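Local coordinates for DNA-binding protein (Silicibacter pomeroyi, PDB 3EUS) that probably binds DNA through a small all-helical domain of the Cro/C1 (XRE) helix-turn-helix type, found here as a pair of subunits, at residues H12-Q17 and V76-E81; L28-L33 and S42-V47; A34-K39 and M63-G68. All coordinates share one frame; numbering follows the deposited sequence.

Contact 1: H12-Q17 and V76-E81; sequences HVYLCQ and VATIAE
The Y14 ring meets I79 at its edge, close to the ring plane, where CD2 lies 3.7 Å from CG1 of I79, while the methyl CG2 of T78 comes in obliquely, 3.5 Å from Y14 CZ. Chi1 of Y14 is 173°, which turns CG away from the backbone N and carries the ring across to helix 72-81. There the Y14 and T78 side chains cross at about a right angle, and the phenol OH reaches 3.4 Å from T78 CB. L15 CB packs more loosely against the end of I79, 4.2 Å from CD1. With CG1 set opposite its carbonyl carbon (chi1 -69°), I79 sends CG1 to the tyrosine and CD1 to the leucine. The two helical segments run nearly antiparallel, at 168°, with axes 10.2 Å apart, so the first helix of the domain is paired with the last. F59 of helix 56-65 touches L15, and I57 and A60 of the second subunit pack on L15 and I79, which are therefore themselves part of the subunit interface. The two hydroxyls look elsewhere for polar partners: Y14 OH is hydrogen-bonded to R18 NH1, and T78 OG1 to the backbone O of E74. Across the contact the chemistry is apolar: the helices are joined by shape and burial, their polar ends satisfied within their own helices.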
# COMPACT_ATOMS: atom_id res chain seq x y z
N HIS A 12 5.62 9.51 0.41
CA HIS A 12 6.29 8.62 1.37
C HIS A 12 6.34 9.22 2.75
O HIS A 12 6.11 8.54 3.75
CB HIS A 12 7.73 8.40 0.97
CG HIS A 12 7.87 7.63 -0.28
ND1 HIS A 12 8.05 8.23 -1.50
CD2 HIS A 12 7.82 6.30 -0.50
CE1 HIS A 12 8.10 7.30 -2.44
NE2 HIS A 12 7.96 6.12 -1.86
N VAL A 13 6.67 10.50 2.80
CA VAL A 13 6.77 11.20 4.08
C VAL A 13 5.38 11.16 4.77
O VAL A 13 5.24 10.83 5.94
CB VAL A 13 7.29 12.63 3.84
CG1 VAL A 13 6.94 13.58 4.99
CG2 VAL A 13 8.77 12.61 3.59
N TYR A 14 4.34 11.45 4.00
CA TYR A 14 2.95 11.35 4.52
C TYR A 14 2.58 9.94 4.97
O TYR A 14 2.02 9.74 6.03
CB TYR A 14 1.97 11.85 3.47
CG TYR A 14 0.53 11.66 3.83
CD1 TYR A 14 -0.09 12.50 4.75
CD2 TYR A 14 -0.20 10.65 3.27
CE1 TYR A 14 -1.40 12.32 5.09
CE2 TYR A 14 -1.49 10.45 3.63
CZ TYR A 14 -2.09 11.30 4.51
OH TYR A 14 -3.40 11.11 4.86
N LEU A 15 2.87 8.94 4.15
CA LEU A 15 2.51 7.58 4.47
C LEU A 15 3.17 7.23 5.80
O LEU A 15 2.54 6.68 6.71
CB LEU A 15 2.99 6.64 3.38
CG LEU A 15 2.89 5.16 3.69
CD1 LEU A 15 1.43 4.71 4.08
CD2 LEU A 15 3.40 4.33 2.49
N CYS A 16 4.43 7.64 5.93
CA CYS A 16 5.18 7.26 7.10
C CYS A 16 4.61 7.92 8.32
O CYS A 16 4.56 7.29 9.37
CB CYS A 16 6.64 7.58 6.93
SG CYS A 16 7.34 6.26 5.87
N GLN A 17 4.19 9.17 8.18
CA GLN A 17 3.54 9.86 9.26
C GLN A 17 2.28 9.10 9.70
O GLN A 17 2.01 8.93 10.90
CB GLN A 17 3.21 11.33 8.81
CG GLN A 17 2.30 12.08 9.70
CD GLN A 17 2.76 12.18 11.12
OE1 GLN A 17 1.93 12.33 12.05
NE2 GLN A 17 4.08 12.17 11.32
N VAL A 76 -5.00 6.23 1.60
CA VAL A 76 -4.73 5.87 0.22
C VAL A 76 -5.27 6.95 -0.73
O VAL A 76 -4.58 7.38 -1.64
CB VAL A 76 -5.32 4.46 -0.11
CG1 VAL A 76 -5.30 4.19 -1.66
CG2 VAL A 76 -4.69 3.35 0.72
N ALA A 77 -6.47 7.49 -0.46
CA ALA A 77 -7.01 8.56 -1.28
C ALA A 77 -6.16 9.82 -1.19
O ALA A 77 -6.00 10.53 -2.19
CB ALA A 77 -8.50 8.91 -0.86
N THR A 78 -5.68 10.12 0.02
CA THR A 78 -4.84 11.34 0.23
C THR A 78 -3.53 11.19 -0.54
O THR A 78 -3.09 12.15 -1.25
CB THR A 78 -4.65 11.62 1.74
OG1 THR A 78 -5.93 11.76 2.35
CG2 THR A 78 -3.90 12.94 1.98
N ILE A 79 -2.92 10.01 -0.45
CA ILE A 79 -1.71 9.73 -1.23
C ILE A 79 -2.00 9.92 -2.71
O ILE A 79 -1.22 10.63 -3.39
CB ILE A 79 -1.11 8.34 -0.95
CG1 ILE A 79 -0.52 8.28 0.47
CG2 ILE A 79 -0.05 8.01 -2.03
CD1 ILE A 79 -0.40 6.93 0.97
N ALA A 80 -3.14 9.38 -3.19
CA ALA A 80 -3.51 9.36 -4.62
C ALA A 80 -3.67 10.76 -5.23
O ALA A 80 -3.25 11.00 -6.38
CB ALA A 80 -4.79 8.48 -4.91
N GLU A 81 -4.24 11.66 -4.46
CA GLU A 81 -4.56 12.99 -4.91
C GLU A 81 -3.32 13.92 -5.00
O GLU A 81 -3.39 14.95 -5.62
CB GLU A 81 -5.58 13.56 -3.96
CG GLU A 81 -6.44 14.67 -4.48
CD GLU A 81 -7.92 14.35 -4.28
OE1 GLU A 81 -8.27 13.62 -3.32
OE2 GLU A 81 -8.70 14.81 -5.11

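Contact 2: L28-L33 and S42-V47; sequences LTQADL and SFVAKV
V44 meets Q30 and L33 where helix 41-48 packs on helix 30-36, the two helices of a helix-turn-helix; by analogy with Cro/C1 relatives the later one is probably the recognition helix. V44 CG1 lies 3.7 Å from Q30 CG, and its other methyl, CG2, touches both L33 CG at 4.1 Å and the backbone O of Q30 at 3.7 Å. Beyond CG the glutamine chain runs on extended to A45, where NE2 comes within 3.4 Å of A45 CA and OE1 within 3.8 Å of A45 CB. These amide contacts are packing; the polar partner of NE2 is E48 OE1, further along helix 41-48. With an alanine at Q30, the E48 carboxylate would probably lose this amide donor and A45 its cover, while V44 CG1 kept contact with CB alone. Further out, W62 of helix 56-65 touches both L33 and V44, and R23 of helix 10-25 touches Q30, L33 and V44. The start of helix 30-36 is fixed by a capping box: D32 N donates to T29 OG1 at 3.0 Å, and T29 N returns a bond to D32 OD2, almost straight at 177°, reaching that oxygen on its anti side and 34° out of the carboxylate plane.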
# COMPACT_ATOMS: atom_id res chain seq x y z
N LEU A 28 0.84 1.72 21.08
CA LEU A 28 1.86 0.70 20.90
C LEU A 28 3.21 1.34 20.75
O LEU A 28 3.33 2.34 20.04
CB LEU A 28 1.61 -0.11 19.61
CG LEU A 28 0.31 -0.89 19.44
CD1 LEU A 28 0.09 -1.47 18.00
CD2 LEU A 28 0.27 -2.00 20.46
N THR A 29 4.23 0.71 21.36
CA THR A 29 5.60 1.09 21.14
C THR A 29 6.00 0.46 19.82
O THR A 29 5.32 -0.43 19.33
CB THR A 29 6.53 0.52 22.25
OG1 THR A 29 6.49 -0.91 22.23
CG2 THR A 29 6.11 1.04 23.63
N GLN A 30 7.13 0.87 19.25
CA GLN A 30 7.62 0.15 18.09
C GLN A 30 7.78 -1.38 18.34
O GLN A 30 7.40 -2.19 17.49
CB GLN A 30 8.90 0.77 17.59
CG GLN A 30 8.72 2.20 17.07
CD GLN A 30 10.02 2.81 16.64
OE1 GLN A 30 11.05 2.55 17.25
NE2 GLN A 30 9.99 3.60 15.59
N ALA A 31 8.30 -1.75 19.51
CA ALA A 31 8.46 -3.15 19.90
C ALA A 31 7.14 -3.92 19.92
O ALA A 31 7.09 -5.07 19.46
CB ALA A 31 9.17 -3.26 21.27
N ASP A 32 6.11 -3.29 20.51
CA ASP A 32 4.76 -3.87 20.68
C ASP A 32 4.15 -4.18 19.32
O ASP A 32 3.59 -5.26 19.10
CB ASP A 32 3.84 -2.86 21.37
CG ASP A 32 4.11 -2.67 22.86
OD1 ASP A 32 4.65 -3.59 23.54
OD2 ASP A 32 3.68 -1.59 23.35
N LEU A 33 4.30 -3.22 18.40
CA LEU A 33 3.76 -3.36 17.06
C LEU A 33 4.54 -4.44 16.32
O LEU A 33 3.92 -5.29 15.66
CB LEU A 33 3.75 -2.03 16.28
CG LEU A 33 3.27 -2.16 14.83
CD1 LEU A 33 1.85 -2.88 14.70
CD2 LEU A 33 3.33 -0.82 14.00
N SER A 42 13.34 -3.35 14.76
CA SER A 42 14.01 -2.62 13.66
C SER A 42 13.17 -2.48 12.41
O SER A 42 13.28 -1.49 11.70
CB SER A 42 15.37 -3.28 13.33
OG SER A 42 15.22 -4.54 12.68
N PHE A 43 12.27 -3.44 12.15
CA PHE A 43 11.36 -3.33 11.03
C PHE A 43 10.46 -2.11 11.14
O PHE A 43 10.38 -1.32 10.19
CB PHE A 43 10.52 -4.62 10.87
CG PHE A 43 9.41 -4.51 9.85
CD1 PHE A 43 9.67 -4.66 8.50
CD2 PHE A 43 8.11 -4.28 10.25
CE1 PHE A 43 8.65 -4.59 7.57
CE2 PHE A 43 7.06 -4.21 9.30
CZ PHE A 43 7.32 -4.34 7.97
N VAL A 44 9.83 -1.95 12.30
CA VAL A 44 8.96 -0.83 12.58
C VAL A 44 9.75 0.49 12.55
O VAL A 44 9.32 1.43 11.87
CB VAL A 44 8.20 -1.00 13.88
CG1 VAL A 44 7.37 0.29 14.26
CG2 VAL A 44 7.26 -2.23 13.76
N ALA A 45 10.88 0.54 13.24
CA ALA A 45 11.70 1.78 13.23
C ALA A 45 12.10 2.15 11.81
O ALA A 45 12.02 3.34 11.41
CB ALA A 45 12.95 1.63 14.11
N LYS A 46 12.55 1.18 11.04
CA LYS A 46 13.02 1.43 9.70
C LYS A 46 11.91 1.88 8.76
O LYS A 46 12.10 2.81 7.97
CB LYS A 46 13.77 0.24 9.11
CG LYS A 46 15.16 0.11 9.68
CD LYS A 46 15.83 -1.19 9.21
CE LYS A 46 17.31 -1.22 9.59
NZ LYS A 46 18.06 -2.22 8.82
N VAL A 47 10.75 1.23 8.84
CA VAL A 47 9.66 1.68 8.01
C VAL A 47 9.27 3.14 8.31
O VAL A 47 9.01 3.94 7.40
CB VAL A 47 8.45 0.71 8.17
CG1 VAL A 47 7.15 1.35 7.66
CG2 VAL A 47 8.75 -0.66 7.46

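Contact 3: A34-K39 and M63-G68; sequences AERLDK and MAACEG
R36 and A65, whose CA atoms stand 6.4 Å apart, bring together the C-terminal ends of helices 30-36 and 56-65, each closing in a Schellman motif with a residue of positive phi, D38 in one and E67 in the other. The A65 methyl points at the end of helix 30-36, where it meets two side chains: L37 CD2 lies 3.8 Å and R36 CB 4.1 Å from A65 CB. From there R36 runs extended from CG to NE, and its guanidinium reaches the A65 carbonyl. NH1 donates to A65 O at 2.7 Å, nearly along the C=O axis (170° at the oxygen), with the acceptor only 3° out of the guanidinium plane; the hydrogen bond is bent at the proton, with an N-H...O angle of 140°. The pair ties the first helix of the helix-turn-helix, probably the DNA-binding element, to the helix that follows the second. The carbonyl belongs to the last turn of its helix, where the dipole would probably add to its pull on the arginine's charge. E67, with OE1 5.0 Å from R36 NH1, makes no ion pair with it but may favour the same charge from a distance. L37 owes its reach to its first torsion, which sets CG opposite its carbonyl carbon and lets CD2 meet the alanine methyl.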
# COMPACT_ATOMS: atom_id res chain seq x y z
N ALA A 34 5.87 -4.43 16.42
CA ALA A 34 6.68 -5.43 15.73
C ALA A 34 6.30 -6.84 16.22
O ALA A 34 6.19 -7.76 15.42
CB ALA A 34 8.17 -5.18 15.89
N GLU A 35 6.05 -6.97 17.50
CA GLU A 35 5.70 -8.28 18.09
C GLU A 35 4.40 -8.76 17.44
O GLU A 35 4.28 -9.93 16.99
CB GLU A 35 5.51 -8.16 19.62
CG GLU A 35 6.76 -8.29 20.47
CD GLU A 35 7.28 -9.71 20.62
OE1 GLU A 35 6.53 -10.64 21.00
OE2 GLU A 35 8.49 -9.88 20.39
N ARG A 36 3.44 -7.85 17.28
CA ARG A 36 2.16 -8.19 16.66
C ARG A 36 2.31 -8.56 15.20
O ARG A 36 1.50 -9.34 14.69
CB ARG A 36 1.14 -7.08 16.77
CG ARG A 36 0.66 -6.78 18.17
CD ARG A 36 -0.35 -5.65 18.11
NE ARG A 36 -0.94 -5.41 19.41
CZ ARG A 36 -2.00 -4.64 19.63
NH1 ARG A 36 -2.61 -4.00 18.63
NH2 ARG A 36 -2.47 -4.52 20.87
N LEU A 37 3.36 -8.04 14.55
CA LEU A 37 3.61 -8.33 13.15
C LEU A 37 4.61 -9.46 12.97
O LEU A 37 4.94 -9.75 11.82
CB LEU A 37 4.14 -7.09 12.45
CG LEU A 37 3.20 -5.90 12.40
CD1 LEU A 37 3.96 -4.68 11.77
CD2 LEU A 37 1.94 -6.27 11.62
N ASP A 38 5.05 -10.09 14.08
CA ASP A 38 6.07 -11.14 14.08
C ASP A 38 7.37 -10.68 13.37
O ASP A 38 8.02 -11.44 12.60
CB ASP A 38 5.50 -12.43 13.49
CG ASP A 38 6.29 -13.66 13.89
OD1 ASP A 38 6.80 -13.75 15.03
OD2 ASP A 38 6.40 -14.55 13.01
N LYS A 39 7.74 -9.45 13.70
CA LYS A 39 8.89 -8.74 13.16
C LYS A 39 9.78 -8.29 14.27
O LYS A 39 9.33 -8.15 15.43
CB LYS A 39 8.43 -7.51 12.38
CG LYS A 39 7.73 -7.84 11.10
CD LYS A 39 8.72 -8.33 10.07
CE LYS A 39 8.11 -8.37 8.67
NZ LYS A 39 9.16 -8.31 7.60
N MET A 63 -1.71 -1.91 9.43
CA MET A 63 -2.89 -1.15 9.76
C MET A 63 -3.87 -1.98 10.59
O MET A 63 -4.45 -1.48 11.51
CB MET A 63 -3.54 -0.56 8.49
CG MET A 63 -2.65 0.54 7.85
SD MET A 63 -2.10 1.94 8.86
CE MET A 63 -3.67 2.68 9.34
N ALA A 64 -4.03 -3.26 10.26
CA ALA A 64 -4.84 -4.15 11.07
C ALA A 64 -4.31 -4.33 12.47
O ALA A 64 -5.11 -4.40 13.42
CB ALA A 64 -4.95 -5.59 10.38
N ALA A 65 -3.01 -4.44 12.61
CA ALA A 65 -2.38 -4.58 13.95
C ALA A 65 -2.55 -3.32 14.79
O ALA A 65 -2.53 -3.40 16.01
CB ALA A 65 -0.87 -4.96 13.84
N CYS A 66 -2.74 -2.19 14.13
CA CYS A 66 -2.98 -0.90 14.80
C CYS A 66 -4.45 -0.60 14.89
O CYS A 66 -4.79 0.48 15.32
CB CYS A 66 -2.31 0.23 14.04
SG CYS A 66 -0.45 0.17 14.00
N GLU A 67 -5.31 -1.55 14.54
CA GLU A 67 -6.78 -1.36 14.55
C GLU A 67 -7.13 -0.07 13.79
O GLU A 67 -7.85 0.79 14.27
CB GLU A 67 -7.30 -1.32 15.99
CG GLU A 67 -6.75 -2.45 16.81
CD GLU A 67 -7.38 -2.49 18.17
OE1 GLU A 67 -7.04 -1.64 19.04
OE2 GLU A 67 -8.27 -3.34 18.35
N GLY A 68 -6.57 0.06 12.60
CA GLY A 68 -6.78 1.27 11.82
C GLY A 68 -7.18 0.95 10.42
O GLY A 68 -6.95 1.76 9.51

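Overall arrangement
Contacts 2 and 3 are neighbours, their centres 9 Å apart, and both use helix 30-36: its start and middle face helix 41-48, its C-terminal end faces helix 56-65. L33 CD1 touches A65 CB at 3.5 Å, and L28 CD2 lies 3.6 Å from R36 CZ, so the two contacts touch directly. Contact 1 lies across the chain's centre, about 19 Å from either by centres, and joins the terminal helices 10-25 and 72-81 around the sequence that holds the others. It meets contact 2 where C16 SG packs 3.2 Å from V47 O. The probable DNA-reading unit belongs to contact 2, whereas contact 1 sits against the second subunit.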